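Local atomic coordinates of geranyltranstransferase (Roseobacter denitrificans, PDB entry 4LLS), a protein that probably catalyses the head-to-tail condensation of isopentenyl diphosphate with allylic diphosphates, giving farnesyl or geranylgeranyl diphosphate, in a metal-dependent reaction. Residues A[235-240]-A[263-267]; A[110-115]-A[251-256]; A[139-144]-A[158-163]; A[65-70]-A[205-211]. One frame throughout, in Å; residues are numbered along the deposited sequence.

In the fold
Three of the four contacts converge on the bound isopentenyl diphosphate of a mainly helical prenyl synthase, while contact 3 lies away from the ligands. Contacts 1, 2 and 4 all touch isopentenyl diphosphate: contact 1 through the metal-bearing helix, contact 2 and contact 4 through arginines on its diphosphate. Contacts 1 and 2, their centres about 16 Å apart, join directly where Asp238 OD2 meets Lys252 NZ in a salt bridge of 2.8 Å. Contact 3 lies across the chain's centre from both, its centre about 30 Å from that of contact 1, and belongs to the subunit interface. It reaches contact 4, about 13 Å away between centres, through Trp207, whose NE1 lies 3.0 Å from Ser161 OG, a probable hydrogen bond.

Contact 1: residues A[235-240]-A[263-267]; sequences QIADDI and ATFVS. With CA (calcium ion), chain E; IPE (3-methylbut-3-enyl trihydrogen diphosphate), chain C.
Asp239 OD1 is gripped by Gln235 NE2 at 2.9 Å, from above the carboxylate plane, and by a calcium-bound water, while OD2 of the same carboxylate takes Phe265 N at the start of helix 265-269. That donor sits on the anti side of OD2 but well out of the carboxylate plane, 3.2 Å away with an N-H...O angle of 158°. Asp239 CG stands anti to the carbonyl carbon (chi1 -72°), which directs the carboxylate toward 263-267. Thr264 is the N-cap of that helix and, with Ser267, completes a capping box in which Thr264 N reaches Ser267 OG at 2.8 Å and Ser267 N returns a bond to Thr264 OG1. Asp238 turns to the active site and binds calcium through OD1 at 2.3 Å, as expected of the second aspartate-rich motif of trans-prenyl synthases. The Phe265 ring presents its edge to Asp239 OD2, while Ile236 CG1 lies over one face, 4.1 Å from the centroid, in a CH-pi contact. An asparagine here would probably leave either Phe265 N or the Gln235 amide and calcium-bound water facing an NH2 instead of an acceptor, and would remove the charge. Farther along, Val266 CG2 packs against Ile240 CG1 at 3.5 Å.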
# COMPACT_ATOMS: atom_id res chain seq x y z
N GLN A 235 18.48 5.63 13.43
CA GLN A 235 17.86 4.68 14.32
C GLN A 235 18.51 4.72 15.69
O GLN A 235 17.80 4.60 16.69
CB GLN A 235 17.87 3.28 13.73
CG GLN A 235 17.03 2.31 14.57
CD GLN A 235 15.58 2.75 14.67
OE1 GLN A 235 14.96 3.11 13.65
NE2 GLN A 235 15.07 2.90 15.90
N ILE A 236 19.83 4.84 15.75
CA ILE A 236 20.52 4.93 17.03
C ILE A 236 20.00 6.14 17.78
O ILE A 236 19.65 6.07 18.96
CB ILE A 236 22.04 5.00 16.88
CG1 ILE A 236 22.55 3.66 16.33
CG2 ILE A 236 22.72 5.32 18.22
CD1 ILE A 236 23.99 3.67 15.86
N ALA A 237 19.84 7.24 17.07
CA ALA A 237 19.32 8.45 17.68
C ALA A 237 17.91 8.27 18.18
O ALA A 237 17.58 8.76 19.25
CB ALA A 237 19.38 9.59 16.68
N ASP A 238 17.06 7.61 17.40
CA ASP A 238 15.72 7.29 17.86
C ASP A 238 15.72 6.45 19.14
O ASP A 238 14.89 6.64 20.00
CB ASP A 238 14.91 6.60 16.74
CG ASP A 238 13.43 6.45 17.08
OD1 ASP A 238 13.02 5.31 17.43
OD2 ASP A 238 12.71 7.47 17.21
N ASP A 239 16.62 5.48 19.19
CA ASP A 239 16.72 4.58 20.36
C ASP A 239 17.20 5.38 21.58
O ASP A 239 16.74 5.16 22.71
CB ASP A 239 17.68 3.45 20.05
CG ASP A 239 17.13 2.41 19.06
OD1 ASP A 239 15.93 2.40 18.63
OD2 ASP A 239 17.97 1.57 18.66
N ILE A 240 18.12 6.31 21.37
CA ILE A 240 18.56 7.23 22.43
C ILE A 240 17.41 8.11 22.95
O ILE A 240 17.24 8.30 24.16
CB ILE A 240 19.78 8.07 21.99
CG1 ILE A 240 21.04 7.20 21.83
CG2 ILE A 240 20.06 9.20 23.00
CD1 ILE A 240 22.23 7.82 21.14
N ALA A 263 15.64 -5.34 22.65
CA ALA A 263 17.05 -5.05 22.42
C ALA A 263 17.12 -3.91 21.41
O ALA A 263 16.53 -3.96 20.36
CB ALA A 263 17.73 -6.28 21.84
N THR A 264 17.87 -2.88 21.77
CA THR A 264 18.08 -1.75 20.88
C THR A 264 19.55 -1.40 20.93
O THR A 264 20.33 -1.96 21.70
CB THR A 264 17.27 -0.52 21.31
OG1 THR A 264 17.87 0.08 22.46
CG2 THR A 264 15.81 -0.85 21.60
N PHE A 265 19.97 -0.47 20.10
CA PHE A 265 21.35 -0.10 20.12
C PHE A 265 21.77 0.41 21.49
O PHE A 265 22.92 0.25 21.88
CB PHE A 265 21.64 0.92 19.02
CG PHE A 265 21.59 0.34 17.63
CD1 PHE A 265 22.56 -0.52 17.19
CD2 PHE A 265 20.45 0.54 16.84
CE1 PHE A 265 22.47 -1.11 15.94
CE2 PHE A 265 20.33 -0.09 15.60
CZ PHE A 265 21.34 -0.92 15.17
N VAL A 266 20.86 1.04 22.21
CA VAL A 266 21.19 1.61 23.49
C VAL A 266 21.23 0.54 24.57
O VAL A 266 22.14 0.53 25.37
CB VAL A 266 20.21 2.73 23.89
CG1 VAL A 266 20.46 3.16 25.33
CG2 VAL A 266 20.36 3.91 22.93
N SER A 267 20.29 -0.41 24.54
CA SER A 267 20.29 -1.48 25.53
C SER A 267 21.50 -2.39 25.37
O SER A 267 22.08 -2.81 26.36
CB SER A 267 18.97 -2.26 25.48
OG SER A 267 18.89 -3.14 24.41
CA CA E . 11.58 4.18 18.76
C1 IPE C . 9.64 7.68 13.39
O1 IPE C . 10.27 8.39 12.30
C2 IPE C . 9.59 6.20 13.05
C3 IPE C . 10.97 5.64 12.83
C4 IPE C . 11.32 5.06 11.68
C5 IPE C . 11.94 5.59 13.98
PA IPE C . 10.55 9.95 12.43
O1A IPE C . 11.32 10.23 13.73
O2A IPE C . 11.20 10.35 11.18
O3A IPE C . 9.11 10.60 12.52
PB IPE C . 8.39 11.95 11.98
O1B IPE C . 7.30 12.25 13.00
O2B IPE C . 9.42 13.04 11.92
O3B IPE C . 7.91 11.56 10.60
O HOH W 1 11.93 6.19 20.14
O HOH W 2 16.11 2.38 23.25
O HOH W 3 13.40 3.06 19.66
O HOH W 4 10.60 3.18 20.64

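Contact 2: residues A[110-115]-A[251-256]; sequences DDMRRG and GKAVGK. With GST (geranyl S-thiolodiphosphate), chain D; IPE (3-methylbut-3-enyl trihydrogen diphosphate), chain C.
Arg113 and Lys252 meet at one phosphate of geranyl S-thiolodiphosphate. Arg113 NH2 points almost straight at O1A over 2.8 Å (176° at the hydrogen), and its NH1 takes O3A, so the guanidinium addresses the phosphate by its edge. Bends at chi2 and chi3 (77° and 65°) bring that group back from a side chain that starts away from 251-256. Lys252, extended beyond CG, brings NZ to the same O1A at 2.7 Å. Neighbouring Arg114 serves the other substrate, NE and NH1 gripping O1B and O3B of isopentenyl diphosphate. Behind this first shell the backbones join: Gly115 N donates to a lone pair of Gly251 O at 2.9 Å. At Gly251, with positive phi, a CB would crowd Gly115 N and Arg114 CA; its absence lets the two segments come this close. A water receives Ala253 N and donates to Met112 O and Asp110 OD2. Lys256 NZ closes the outer layer by a 2.8 Å salt bridge to Asp110 OD2 and a bond to Ala253 O. Asp103 pairs with Arg113, and Asp238 with Lys252. Arg113 and Lys252, gathered round the allylic diphosphate, would probably stabilise it as it leaves, while Arg114 holds that of isopentenyl diphosphate.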
# COMPACT_ATOMS: atom_id res chain seq x y z
N ASP A 110 0.11 2.66 20.66
CA ASP A 110 0.46 3.98 21.12
C ASP A 110 -0.65 4.98 20.93
O ASP A 110 -1.35 4.96 19.91
CB ASP A 110 1.69 4.46 20.36
CG ASP A 110 2.95 4.15 21.08
OD1 ASP A 110 3.63 3.18 20.69
OD2 ASP A 110 3.26 4.86 22.07
N ASP A 111 -0.82 5.85 21.92
CA ASP A 111 -1.91 6.82 21.97
C ASP A 111 -1.58 8.20 21.38
O ASP A 111 -2.50 8.96 21.06
CB ASP A 111 -2.34 7.04 23.44
CG ASP A 111 -3.00 5.82 24.06
OD1 ASP A 111 -3.22 5.86 25.30
OD2 ASP A 111 -3.40 4.89 23.33
N MET A 112 -0.29 8.50 21.23
CA MET A 112 0.16 9.80 20.78
C MET A 112 1.28 9.66 19.75
O MET A 112 2.13 8.77 19.87
CB MET A 112 0.62 10.63 21.97
CG MET A 112 1.01 12.05 21.63
SD MET A 112 1.45 13.04 23.09
CE MET A 112 2.88 12.14 23.71
N ARG A 113 1.24 10.52 18.75
CA ARG A 113 2.25 10.56 17.67
C ARG A 113 2.26 12.02 17.21
O ARG A 113 1.22 12.62 16.96
CB ARG A 113 1.79 9.60 16.55
CG ARG A 113 2.43 9.72 15.16
CD ARG A 113 3.81 9.13 15.07
NE ARG A 113 3.88 7.68 15.28
CZ ARG A 113 5.00 7.07 15.61
NH1 ARG A 113 5.00 5.79 15.87
NH2 ARG A 113 6.16 7.73 15.58
N ARG A 114 3.45 12.59 17.08
CA ARG A 114 3.62 13.97 16.63
C ARG A 114 2.80 14.97 17.48
O ARG A 114 2.31 15.99 16.96
CB ARG A 114 3.28 14.14 15.15
CG ARG A 114 4.28 13.42 14.24
CD ARG A 114 3.71 13.24 12.85
NE ARG A 114 4.62 12.55 11.94
CZ ARG A 114 4.30 12.21 10.70
NH1 ARG A 114 5.15 11.54 9.95
NH2 ARG A 114 3.07 12.51 10.25
N GLY A 115 2.67 14.64 18.76
CA GLY A 115 2.01 15.51 19.75
C GLY A 115 0.50 15.46 19.73
O GLY A 115 -0.16 16.26 20.40
N GLY A 251 7.05 14.17 21.04
CA GLY A 251 5.69 14.03 20.55
C GLY A 251 5.08 12.63 20.62
O GLY A 251 4.00 12.38 20.08
N LYS A 252 5.80 11.71 21.25
CA LYS A 252 5.32 10.35 21.46
C LYS A 252 5.85 9.90 22.82
O LYS A 252 6.73 10.55 23.40
CB LYS A 252 5.86 9.42 20.35
CG LYS A 252 7.38 9.28 20.32
CD LYS A 252 7.94 8.80 18.97
CE LYS A 252 9.39 8.34 19.08
NZ LYS A 252 10.03 8.13 17.73
N ALA A 253 5.31 8.81 23.34
CA ALA A 253 5.77 8.27 24.61
C ALA A 253 7.21 7.79 24.51
O ALA A 253 7.67 7.30 23.46
CB ALA A 253 4.89 7.14 25.06
N VAL A 254 7.93 7.97 25.62
CA VAL A 254 9.29 7.48 25.76
C VAL A 254 9.37 6.47 26.90
O VAL A 254 8.36 6.22 27.60
CB VAL A 254 10.28 8.63 26.04
CG1 VAL A 254 10.31 9.61 24.87
CG2 VAL A 254 9.91 9.36 27.34
N GLY A 255 10.52 5.82 27.01
CA GLY A 255 10.70 4.71 27.94
C GLY A 255 10.02 3.43 27.53
O GLY A 255 9.90 2.50 28.33
N LYS A 256 9.67 3.31 26.26
CA LYS A 256 8.84 2.19 25.79
C LYS A 256 9.63 0.91 25.57
O LYS A 256 9.08 -0.20 25.71
CB LYS A 256 8.13 2.58 24.50
CG LYS A 256 7.28 3.83 24.63
CD LYS A 256 6.11 3.80 23.68
CE LYS A 256 6.59 4.07 22.26
NZ LYS A 256 6.03 5.33 21.68
PA GST D . 8.52 5.01 17.04
O1A GST D . 8.43 6.38 16.37
O2A GST D . 9.43 4.95 18.25
O3A GST D . 7.15 4.38 17.29
O1B GST D . 9.19 4.09 15.93
PB GST D . 9.73 2.63 16.22
O2B GST D . 11.01 2.60 16.94
O3B GST D . 8.60 1.77 16.89
S1 GST D . 10.11 1.98 14.38
C1 GST D . 8.48 2.16 13.73
C2 GST D . 8.19 1.18 12.61
C3 GST D . 8.35 1.51 11.32
C10 GST D . 8.92 2.82 10.91
C4 GST D . 8.05 0.53 10.24
C5 GST D . 6.71 -0.15 10.55
C6 GST D . 6.34 -1.14 9.50
C7 GST D . 5.07 -1.50 9.21
C9 GST D . 3.81 -1.00 9.89
C8 GST D . 4.95 -2.47 8.09
C1 IPE C . 9.64 7.68 13.39
O1 IPE C . 10.27 8.39 12.30
C2 IPE C . 9.59 6.20 13.05
C3 IPE C . 10.97 5.64 12.83
C4 IPE C . 11.32 5.06 11.68
C5 IPE C . 11.94 5.59 13.98
PA IPE C . 10.55 9.95 12.43
O1A IPE C . 11.32 10.23 13.73
O2A IPE C . 11.20 10.35 11.18
O3A IPE C . 9.11 10.60 12.52
PB IPE C . 8.39 11.95 11.98
O1B IPE C . 7.30 12.25 13.00
O2B IPE C . 9.42 13.04 11.92
O3B IPE C . 7.91 11.56 10.60
O HOH W 5 3.05 7.51 22.09

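Contact 3: residues A[139-144]-A[158-163]; sequences AFELVT and LALSLA
Phe140 and Val143 carry an apolar, buried packing of two nearly antiparallel helices, 125-144 and 152-166, well away from the substrates. The short segments run at 152° with their axes 9.7 Å apart, and no hydrogen bond crosses between them. Leu162 CD2 sits over one face of the Phe140 ring, 4.2 Å from its centroid and offset toward the rim, a CH-pi contact. The ring's edge meets the other helix's backbone, CE2 coming 3.5 Å from Ala159 O and CZ reaching Ala163. In this all-alpha isoprenoid synthase fold the pair also contributes to the subunit interface: the Phe140 ring stacks on Phe140 of the second subunit, and Glu141 forms a salt bridge to Arg164 of that subunit. Val143 sets its two methyls against successive residues of 158-163. CG1, placed between the backbone N and the carbonyl carbon (chi1 79°), lies 4.0 Å from Ala159 CB, while CG2 presses on Leu158 CB at 3.4 Å, tighter than usual van der Waals contact. At the helix end Thr144 turns its CG2 onto Ala159 CB at 3.8 Å. Its hydroxyl bonds back to Phe140 O, 2.8 Å from OG1, on the opposite face of that carbonyl from Thr144 N.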
# COMPACT_ATOMS: atom_id res chain seq x y z
N ALA A 139 0.93 6.73 -1.90
CA ALA A 139 2.35 6.81 -2.21
C ALA A 139 2.62 6.38 -3.64
O ALA A 139 3.38 7.02 -4.38
CB ALA A 139 3.14 5.95 -1.23
N PHE A 140 2.02 5.27 -4.05
CA PHE A 140 2.21 4.79 -5.40
C PHE A 140 1.53 5.66 -6.46
O PHE A 140 2.09 5.85 -7.53
CB PHE A 140 1.77 3.33 -5.50
CG PHE A 140 2.74 2.39 -4.82
CD1 PHE A 140 2.46 1.84 -3.59
CD2 PHE A 140 3.93 2.06 -5.43
CE1 PHE A 140 3.38 1.08 -2.93
CE2 PHE A 140 4.85 1.30 -4.78
CZ PHE A 140 4.58 0.80 -3.53
N GLU A 141 0.40 6.27 -6.14
CA GLU A 141 -0.23 7.24 -7.03
C GLU A 141 0.68 8.42 -7.25
O GLU A 141 0.89 8.86 -8.38
CB GLU A 141 -1.57 7.69 -6.48
CG GLU A 141 -2.25 8.71 -7.37
CD GLU A 141 -3.70 9.03 -6.99
OE1 GLU A 141 -4.20 8.48 -6.01
OE2 GLU A 141 -4.32 9.92 -7.64
N LEU A 142 1.29 8.91 -6.17
CA LEU A 142 2.13 10.11 -6.25
C LEU A 142 3.40 9.89 -7.08
O LEU A 142 3.80 10.76 -7.85
CB LEU A 142 2.43 10.61 -4.85
CG LEU A 142 1.24 11.14 -4.07
CD1 LEU A 142 1.57 11.37 -2.63
CD2 LEU A 142 0.74 12.42 -4.73
N VAL A 143 4.05 8.74 -6.94
CA VAL A 143 5.30 8.51 -7.65
C VAL A 143 5.08 8.18 -9.12
O VAL A 143 6.02 8.33 -9.93
CB VAL A 143 6.14 7.46 -6.88
CG1 VAL A 143 5.69 6.04 -7.10
CG2 VAL A 143 7.62 7.67 -7.02
N THR A 144 3.89 7.74 -9.51
CA THR A 144 3.61 7.39 -10.88
C THR A 144 2.84 8.45 -11.63
O THR A 144 2.63 8.35 -12.84
CB THR A 144 2.93 6.02 -11.01
OG1 THR A 144 1.69 6.00 -10.30
CG2 THR A 144 3.84 4.89 -10.55
N LEU A 158 10.96 4.18 -10.05
CA LEU A 158 10.68 4.73 -8.70
C LEU A 158 9.66 3.84 -8.00
O LEU A 158 9.81 3.56 -6.80
CB LEU A 158 10.15 6.14 -8.76
CG LEU A 158 11.19 7.23 -9.09
CD1 LEU A 158 10.43 8.51 -9.38
CD2 LEU A 158 12.24 7.40 -8.03
N ALA A 159 8.61 3.45 -8.70
CA ALA A 159 7.55 2.64 -8.06
C ALA A 159 8.06 1.23 -7.74
O ALA A 159 7.79 0.71 -6.66
CB ALA A 159 6.32 2.53 -8.93
N LEU A 160 8.79 0.59 -8.66
CA LEU A 160 9.32 -0.73 -8.42
C LEU A 160 10.25 -0.71 -7.21
O LEU A 160 10.16 -1.56 -6.32
CB LEU A 160 10.02 -1.28 -9.67
CG LEU A 160 10.57 -2.69 -9.56
CD1 LEU A 160 9.53 -3.73 -9.20
CD2 LEU A 160 11.28 -3.05 -10.86
N SER A 161 11.21 0.22 -7.19
CA SER A 161 12.10 0.36 -6.07
C SER A 161 11.36 0.65 -4.75
O SER A 161 11.77 0.18 -3.68
CB SER A 161 13.23 1.37 -6.38
OG SER A 161 12.74 2.65 -6.59
N LEU A 162 10.30 1.45 -4.81
CA LEU A 162 9.55 1.80 -3.58
C LEU A 162 8.89 0.53 -3.05
O LEU A 162 8.85 0.28 -1.87
CB LEU A 162 8.55 2.90 -3.90
CG LEU A 162 7.72 3.36 -2.72
CD1 LEU A 162 8.61 3.93 -1.63
CD2 LEU A 162 6.65 4.36 -3.15
N ALA A 163 8.34 -0.28 -3.97
CA ALA A 163 7.69 -1.51 -3.56
C ALA A 163 8.67 -2.46 -2.94
O ALA A 163 8.35 -3.07 -1.91
CB ALA A 163 6.99 -2.19 -4.73

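Contact 4: residues A[65-70]-A[205-211]; sequences LRGFLV and IGWSAQA. With IPE (3-methylbut-3-enyl trihydrogen diphosphate), chain C.
Ser208 meets Leu69 and Val70 where helices 65-76 and 190-215 come unusually close, the axes of the short segments passing 7.5 Å apart at a nearly parallel 25°, a separation consistent with so small a residue at the centre. Ser208 CB lies 3.8 Å from Leu69 CB, and its carbonyl O receives a CA-H...O contact from Val70 CA at 3.6 Å. Ser208 OG stands 3.3 Å from Arg66 CB, but its hydrogen bond goes to Leu204 O of its own helix. On one flank of the serine Leu69 CD1 meets Ile205 CG2 at 4.1 Å. On the other, Val70 CG2 touches Ala211 CB and approaches the Trp207 ring obliquely at CZ3. Arg66, with Gly62 and Lys63, belongs to the isopentenyl diphosphate pocket of this trans-prenyl synthase fold. Its chain, extended from CG to NE, runs past Ile205 CG1, and the guanidinium then turns at chi4 (80°) to offer its edge to the substrate, NH2 donating to O2A over 2.9 Å at a nearly straight 171°. A leucine at Arg66 would probably leave O2A without this donor and the diphosphate with less compensating charge, while Ile205 would lose the neighbour beside its CG1. Around the pair, helix 81-102 supplies His95 and Glu92 beside Arg66 and Ile91 beside Ser208. Phe234 of helix 221-244 packs on Leu65, Arg66 and Ile205, and helix 297-308 lies against Leu65 and Leu69.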
# COMPACT_ATOMS: atom_id res chain seq x y z
N LEU A 65 12.11 14.33 7.26
CA LEU A 65 13.43 13.92 6.87
C LEU A 65 13.42 13.21 5.51
O LEU A 65 14.29 13.46 4.66
CB LEU A 65 14.04 12.99 7.92
CG LEU A 65 15.36 12.29 7.59
CD1 LEU A 65 16.50 13.28 7.43
CD2 LEU A 65 15.72 11.24 8.64
N ARG A 66 12.51 12.27 5.31
CA ARG A 66 12.55 11.44 4.13
C ARG A 66 12.15 12.27 2.90
O ARG A 66 12.83 12.25 1.88
CB ARG A 66 11.61 10.23 4.30
CG ARG A 66 12.17 9.25 5.30
CD ARG A 66 11.12 8.30 5.85
NE ARG A 66 11.61 7.55 7.02
CZ ARG A 66 11.66 8.03 8.26
NH1 ARG A 66 12.13 7.24 9.23
NH2 ARG A 66 11.30 9.26 8.54
N GLY A 67 11.10 13.06 3.01
CA GLY A 67 10.79 13.97 1.91
C GLY A 67 11.86 15.00 1.61
O GLY A 67 12.19 15.29 0.43
N PHE A 68 12.51 15.46 2.66
CA PHE A 68 13.65 16.38 2.49
C PHE A 68 14.79 15.73 1.75
O PHE A 68 15.43 16.35 0.88
CB PHE A 68 14.11 16.91 3.86
CG PHE A 68 15.27 17.84 3.82
CD1 PHE A 68 16.49 17.47 4.38
CD2 PHE A 68 15.12 19.13 3.35
CE1 PHE A 68 17.55 18.37 4.41
CE2 PHE A 68 16.16 20.04 3.42
CZ PHE A 68 17.35 19.66 3.97
N LEU A 69 15.11 14.49 2.09
CA LEU A 69 16.14 13.77 1.36
C LEU A 69 15.85 13.70 -0.13
O LEU A 69 16.74 13.81 -0.97
CB LEU A 69 16.38 12.38 1.95
CG LEU A 69 17.11 12.37 3.28
CD1 LEU A 69 17.05 11.01 3.93
CD2 LEU A 69 18.58 12.79 3.12
N VAL A 70 14.58 13.44 -0.47
CA VAL A 70 14.21 13.39 -1.88
C VAL A 70 14.45 14.73 -2.54
O VAL A 70 15.10 14.82 -3.58
CB VAL A 70 12.73 12.98 -2.07
CG1 VAL A 70 12.28 13.12 -3.51
CG2 VAL A 70 12.51 11.56 -1.59
N ILE A 205 14.71 5.17 4.16
CA ILE A 205 15.71 6.28 4.14
C ILE A 205 16.61 6.08 2.92
O ILE A 205 16.95 7.04 2.22
CB ILE A 205 16.49 6.33 5.48
CG1 ILE A 205 15.59 6.91 6.55
CG2 ILE A 205 17.75 7.18 5.32
CD1 ILE A 205 16.12 6.81 7.96
N GLY A 206 16.94 4.85 2.62
CA GLY A 206 17.69 4.53 1.40
C GLY A 206 16.96 4.91 0.13
O GLY A 206 17.56 5.47 -0.81
N TRP A 207 15.67 4.64 0.06
CA TRP A 207 14.88 5.03 -1.11
C TRP A 207 14.88 6.53 -1.24
O TRP A 207 15.06 7.07 -2.33
CB TRP A 207 13.45 4.49 -0.99
CG TRP A 207 12.63 4.66 -2.24
CD1 TRP A 207 12.59 3.78 -3.30
CD2 TRP A 207 11.90 5.82 -2.67
NE1 TRP A 207 11.79 4.28 -4.29
CE2 TRP A 207 11.40 5.54 -3.97
CE3 TRP A 207 11.66 7.07 -2.13
CZ2 TRP A 207 10.58 6.42 -4.65
CZ3 TRP A 207 10.86 7.97 -2.81
CH2 TRP A 207 10.32 7.64 -4.07
N SER A 208 14.72 7.24 -0.13
CA SER A 208 14.65 8.69 -0.16
C SER A 208 15.94 9.31 -0.66
O SER A 208 15.92 10.25 -1.49
CB SER A 208 14.37 9.21 1.24
OG SER A 208 13.16 8.72 1.77
N ALA A 209 17.07 8.81 -0.18
CA ALA A 209 18.36 9.40 -0.59
C ALA A 209 18.71 9.03 -2.02
O ALA A 209 19.34 9.85 -2.72
CB ALA A 209 19.45 9.00 0.34
N GLN A 210 18.30 7.87 -2.48
CA GLN A 210 18.62 7.47 -3.84
C GLN A 210 17.70 8.16 -4.83
O GLN A 210 17.99 8.13 -6.02
CB GLN A 210 18.54 5.96 -4.02
CG GLN A 210 19.65 5.25 -3.30
CD GLN A 210 19.63 3.76 -3.52
OE1 GLN A 210 20.03 3.25 -4.57
NE2 GLN A 210 19.03 3.06 -2.60
N ALA A 211 16.57 8.71 -4.37
CA ALA A 211 15.56 9.25 -5.28
C ALA A 211 16.10 10.29 -6.24
O ALA A 211 15.77 10.26 -7.41
CB ALA A 211 14.37 9.80 -4.52
C1 IPE C . 9.64 7.68 13.39
O1 IPE C . 10.27 8.39 12.30
C2 IPE C . 9.59 6.20 13.05
C3 IPE C . 10.97 5.64 12.83
C4 IPE C . 11.32 5.06 11.68
C5 IPE C . 11.94 5.59 13.98
PA IPE C . 10.55 9.95 12.43
O1A IPE C . 11.32 10.23 13.73
O2A IPE C . 11.20 10.35 11.18
O3A IPE C . 9.11 10.60 12.52
PB IPE C . 8.39 11.95 11.98
O1B IPE C . 7.30 12.25 13.00
O2B IPE C . 9.42 13.04 11.92
O3B IPE C . 7.91 11.56 10.60